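Local coordinates for immunoreactive 84kD antigen PG93 (Porphyromonas gingivalis, PDB 5M11), which serves as an essential surface component of the type-IX secretion system and binds calcium and zinc ions, at residues T663-Y677 against G688-V700. Sequence-based numbering, arbitrary orientation.
Sequences TGSGSASELDGVYVY and GVTIAGLQAGCSV. With CA (calcium ion), chain K.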
loop_
_atom_site.group_PDB
_atom_site.type_symbol
_atom_site.label_atom_id
_atom_site.label_comp_id
_atom_site.label_asym_id
_atom_site.label_seq_id
_atom_site.Cartn_x
_atom_site.Cartn_y
_atom_site.Cartn_z
ATOM N N THR A 663 3.403 -7.515 -21.831
ATOM C CA THR A 663 2.136 -7.857 -22.460
ATOM C C THR A 663 1.624 -6.601 -23.203
ATOM O O THR A 663 0.536 -6.607 -23.780
ATOM C CB THR A 663 1.271 -8.426 -21.318
ATOM O OG1 THR A 663 1.511 -9.830 -21.276
ATOM C CG2 THR A 663 -0.242 -8.093 -21.376
ATOM N N GLY A 664 2.462 -5.572 -23.245
ATOM C CA GLY A 664 2.163 -4.315 -23.915
ATOM C C GLY A 664 1.977 -4.387 -25.418
ATOM O O GLY A 664 2.599 -5.202 -26.110
ATOM N N SER A 665 1.103 -3.505 -25.922
ATOM C CA SER A 665 0.807 -3.322 -27.337
ATOM C C SER A 665 1.644 -2.131 -27.851
ATOM O O SER A 665 1.128 -1.177 -28.445
ATOM C CB SER A 665 -0.690 -3.129 -27.544
ATOM O OG SER A 665 -1.382 -4.282 -27.090
ATOM N N GLY A 666 2.942 -2.205 -27.552
ATOM C CA GLY A 666 3.957 -1.253 -27.972
ATOM C C GLY A 666 4.422 -1.706 -29.334
ATOM O O GLY A 666 5.082 -2.748 -29.449
ATOM N N SER A 667 3.991 -0.970 -30.378
ATOM C CA SER A 667 4.245 -1.298 -31.779
ATOM C C SER A 667 5.758 -1.286 -32.155
ATOM O O SER A 667 6.361 -2.366 -32.302
ATOM C CB SER A 667 3.444 -0.374 -32.700
ATOM O OG SER A 667 3.761 0.992 -32.501
ATOM N N ALA A 668 6.346 -0.074 -32.322
ATOM C CA ALA A 668 7.732 0.131 -32.749
ATOM C C ALA A 668 8.720 0.124 -31.587
ATOM O O ALA A 668 8.391 0.550 -30.474
ATOM C CB ALA A 668 7.851 1.436 -33.523
ATOM N N SER A 669 9.943 -0.377 -31.875
ATOM C CA SER A 669 11.093 -0.511 -30.970
ATOM C C SER A 669 10.827 -1.497 -29.797
ATOM O O SER A 669 11.596 -1.515 -28.830
ATOM C CB SER A 669 11.537 0.856 -30.442
ATOM O OG SER A 669 12.024 1.672 -31.495
ATOM N N GLU A 670 9.784 -2.349 -29.919
ATOM C CA GLU A 670 9.385 -3.299 -28.880
ATOM C C GLU A 670 10.484 -4.349 -28.582
ATOM O O GLU A 670 10.646 -4.737 -27.421
ATOM C CB GLU A 670 8.033 -3.973 -29.199
ATOM C CG GLU A 670 7.953 -4.792 -30.478
ATOM C CD GLU A 670 6.805 -5.785 -30.483
ATOM O OE1 GLU A 670 6.904 -6.816 -29.777
ATOM O OE2 GLU A 670 5.806 -5.532 -31.195
ATOM N N LEU A 671 11.257 -4.764 -29.599
ATOM C CA LEU A 671 12.333 -5.723 -29.384
ATOM C C LEU A 671 13.702 -5.052 -29.445
ATOM O O LEU A 671 14.713 -5.713 -29.215
ATOM C CB LEU A 671 12.260 -6.889 -30.382
ATOM C CG LEU A 671 11.130 -7.907 -30.192
ATOM C CD1 LEU A 671 11.246 -9.016 -31.204
ATOM C CD2 LEU A 671 11.117 -8.505 -28.785
ATOM N N ASP A 672 13.734 -3.733 -29.691
ATOM C CA ASP A 672 14.966 -2.945 -29.766
ATOM C C ASP A 672 15.716 -2.910 -28.422
ATOM O O ASP A 672 16.883 -2.511 -28.382
ATOM C CB ASP A 672 14.661 -1.506 -30.228
ATOM C CG ASP A 672 14.394 -1.304 -31.717
ATOM O OD1 ASP A 672 14.350 -0.130 -32.158
ATOM O OD2 ASP A 672 14.175 -2.317 -32.433
ATOM N N GLY A 673 15.052 -3.347 -27.352
ATOM C CA GLY A 673 15.631 -3.363 -26.014
ATOM C C GLY A 673 16.112 -4.704 -25.484
ATOM O O GLY A 673 16.401 -4.803 -24.291
ATOM N N VAL A 674 16.225 -5.739 -26.330
ATOM C CA VAL A 674 16.674 -7.050 -25.834
ATOM C C VAL A 674 18.201 -6.989 -25.558
ATOM O O VAL A 674 18.921 -6.316 -26.295
ATOM C CB VAL A 674 16.264 -8.236 -26.768
ATOM C CG1 VAL A 674 16.701 -9.579 -26.199
ATOM C CG2 VAL A 674 14.753 -8.249 -27.016
ATOM N N TYR A 675 18.672 -7.647 -24.466
ATOM C CA TYR A 675 20.089 -7.701 -24.077
ATOM C C TYR A 675 20.416 -8.912 -23.166
ATOM O O TYR A 675 19.532 -9.431 -22.490
ATOM C CB TYR A 675 20.519 -6.389 -23.403
ATOM C CG TYR A 675 19.856 -6.099 -22.078
ATOM C CD1 TYR A 675 20.563 -6.208 -20.885
ATOM C CD2 TYR A 675 18.547 -5.630 -22.018
ATOM C CE1 TYR A 675 19.975 -5.886 -19.662
ATOM C CE2 TYR A 675 17.951 -5.290 -20.803
ATOM C CZ TYR A 675 18.665 -5.431 -19.624
ATOM O OH TYR A 675 18.063 -5.147 -18.421
ATOM N N VAL A 676 21.684 -9.358 -23.170
ATOM C CA VAL A 676 22.167 -10.476 -22.344
ATOM C C VAL A 676 23.123 -9.935 -21.317
ATOM O O VAL A 676 23.994 -9.129 -21.653
ATOM C CB VAL A 676 22.868 -11.633 -23.119
ATOM C CG1 VAL A 676 22.808 -12.935 -22.339
ATOM C CG2 VAL A 676 22.333 -11.822 -24.524
ATOM N N TYR A 677 23.003 -10.413 -20.082
ATOM C CA TYR A 677 23.902 -10.045 -19.008
ATOM C C TYR A 677 24.106 -11.268 -18.124
ATOM O O TYR A 677 23.138 -11.942 -17.753
ATOM C CB TYR A 677 23.442 -8.801 -18.222
ATOM C CG TYR A 677 22.209 -8.980 -17.370
ATOM C CD1 TYR A 677 22.311 -9.282 -16.016
ATOM C CD2 TYR A 677 20.940 -8.795 -17.902
ATOM C CE1 TYR A 677 21.174 -9.412 -15.213
ATOM C CE2 TYR A 677 19.793 -8.945 -17.117
ATOM C CZ TYR A 677 19.914 -9.252 -15.769
ATOM O OH TYR A 677 18.778 -9.410 -15.002
ATOM N N GLY A 688 24.855 -18.204 -14.573
ATOM C CA GLY A 688 24.556 -18.267 -16.009
ATOM C C GLY A 688 24.264 -16.918 -16.648
ATOM O O GLY A 688 24.823 -15.906 -16.214
ATOM N N VAL A 689 23.382 -16.878 -17.692
ATOM C CA VAL A 689 23.004 -15.619 -18.376
ATOM C C VAL A 689 21.498 -15.329 -18.251
ATOM O O VAL A 689 20.689 -16.253 -18.105
ATOM C CB VAL A 689 23.447 -15.502 -19.862
ATOM C CG1 VAL A 689 24.962 -15.513 -19.998
ATOM C CG2 VAL A 689 22.805 -16.562 -20.747
ATOM N N THR A 690 21.141 -14.031 -18.337
ATOM C CA THR A 690 19.766 -13.541 -18.302
ATOM C C THR A 690 19.463 -12.740 -19.573
ATOM O O THR A 690 20.158 -11.753 -19.863
ATOM C CB THR A 690 19.511 -12.697 -17.039
ATOM O OG1 THR A 690 19.817 -13.493 -15.897
ATOM C CG2 THR A 690 18.060 -12.160 -16.947
ATOM N N ILE A 691 18.428 -13.181 -20.332
ATOM C CA ILE A 691 17.911 -12.467 -21.502
ATOM C C ILE A 691 16.930 -11.491 -20.941
ATOM O O ILE A 691 16.036 -11.909 -20.212
ATOM C CB ILE A 691 17.284 -13.355 -22.631
ATOM C CG1 ILE A 691 18.182 -14.573 -23.038
ATOM C CG2 ILE A 691 16.895 -12.511 -23.852
ATOM C CD1 ILE A 691 19.622 -14.291 -23.365
ATOM N N ALA A 692 17.121 -10.198 -21.202
ATOM C CA ALA A 692 16.226 -9.180 -20.665
ATOM C C ALA A 692 15.766 -8.213 -21.765
ATOM O O ALA A 692 16.227 -8.325 -22.906
ATOM C CB ALA A 692 16.908 -8.437 -19.529
ATOM N N GLY A 693 14.818 -7.331 -21.421
ATOM C CA GLY A 693 14.205 -6.381 -22.345
ATOM C C GLY A 693 13.280 -7.029 -23.366
ATOM O O GLY A 693 12.946 -6.404 -24.379
ATOM N N LEU A 694 12.839 -8.276 -23.104
ATOM C CA LEU A 694 11.953 -9.037 -23.974
ATOM C C LEU A 694 10.508 -8.583 -23.873
ATOM O O LEU A 694 10.193 -7.645 -23.136
ATOM C CB LEU A 694 12.011 -10.537 -23.611
ATOM C CG LEU A 694 13.291 -11.303 -23.864
ATOM C CD1 LEU A 694 13.231 -12.594 -23.187
ATOM C CD2 LEU A 694 13.490 -11.567 -25.311
ATOM N N GLN A 695 9.623 -9.284 -24.610
ATOM C CA GLN A 695 8.171 -9.093 -24.638
ATOM C C GLN A 695 7.553 -10.460 -24.392
ATOM O O GLN A 695 8.017 -11.414 -24.990
ATOM C CB GLN A 695 7.735 -8.495 -25.994
ATOM C CG GLN A 695 6.427 -7.711 -25.961
ATOM C CD GLN A 695 6.615 -6.275 -25.529
ATOM O OE1 GLN A 695 6.866 -5.379 -26.339
ATOM N NE2 GLN A 695 6.459 -6.014 -24.246
ATOM N N ALA A 696 6.594 -10.589 -23.464
ATOM C CA ALA A 696 5.955 -11.869 -23.144
ATOM C C ALA A 696 5.245 -12.435 -24.364
ATOM O O ALA A 696 4.551 -11.697 -25.061
ATOM C CB ALA A 696 4.983 -11.695 -21.995
ATOM N N GLY A 697 5.477 -13.719 -24.633
ATOM C CA GLY A 697 4.933 -14.449 -25.779
ATOM C C GLY A 697 5.919 -14.657 -26.922
ATOM O O GLY A 697 5.578 -15.262 -27.942
ATOM N N CYS A 698 7.157 -14.165 -26.752
ATOM C CA CYS A 698 8.217 -14.222 -27.747
ATOM C C CYS A 698 8.881 -15.575 -27.773
ATOM O O CYS A 698 9.078 -16.193 -26.728
ATOM C CB CYS A 698 9.251 -13.133 -27.475
ATOM S SG CYS A 698 8.898 -11.541 -28.267
ATOM N N SER A 699 9.304 -15.998 -28.969
ATOM C CA SER A 699 10.108 -17.189 -29.119
ATOM C C SER A 699 11.551 -16.769 -28.849
ATOM O O SER A 699 11.984 -15.734 -29.359
ATOM C CB SER A 699 9.945 -17.775 -30.514
ATOM O OG SER A 699 10.859 -18.843 -30.711
ATOM N N VAL A 700 12.268 -17.508 -27.994
ATOM C CA VAL A 700 13.661 -17.197 -27.652
ATOM C C VAL A 700 14.451 -18.481 -27.837
ATOM O O VAL A 700 14.151 -19.470 -27.162
ATOM C CB VAL A 700 13.825 -16.561 -26.224
ATOM C CG1 VAL A 700 15.292 -16.316 -25.876
ATOM C CG2 VAL A 700 13.036 -15.261 -26.102
HETATM CA CA CA K . 4.585 -7.309 -30.109
#
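The rings of Tyr675 and Tyr677 each lie with one face over the side chain of the cross-strand partner: Ala692 CB sits 3.4 Å above the plane of the Tyr675 ring, displaced toward its rim, and Thr690 CB stands over a face of the Tyr677 ring, 3.9 Å from its centroid. At the edges, Gly673 O meets the Tyr675 ring in plane, and Ala692 CB lies in the plane of the Tyr677 ring, so that one methyl serves both tyrosines. Together they illustrate CH-pi packing on the solvent side of an antiparallel beta hairpin, here strands 675-677 and 689-692 of the C-terminal beta-sandwich domain. With CG placed between backbone N and carbonyl carbon (chi1 66° and 69°), both rings fold back across the neighbouring strand. Tyr675-Ala692 and Tyr677-Thr690 are hydrogen-bonded pairs, with Ala692 N donating to Tyr675 O at 2.8 Å. The Thr690 hydroxyl, meanwhile, bonds to Lys721 on the third strand of this sheet.

The other side is apolar and faces the second sheet, where Ile752 and Phe754 receive Val676. Val676 CG1 touches both Ile691 CD1 and Val689 CB, 3.6 Å from each, while Val674 CG1 meets Ile691 CG2. Where the strands part, Gly693 has a positive phi, and its CA approaches Gly673 O at 3.3 Å in a CA-H...O contact.

Beyond the hairpin, Gln695 crosses Glu670 at about a right angle, with amide and carboxylate planes 67° apart. Its OE1 rests 3.4 Å from Glu670 CB, while Glu670 OE1 and OE2 grip the calcium ion in bidentate fashion, each 2.4 Å from the metal, which Asp743 also binds.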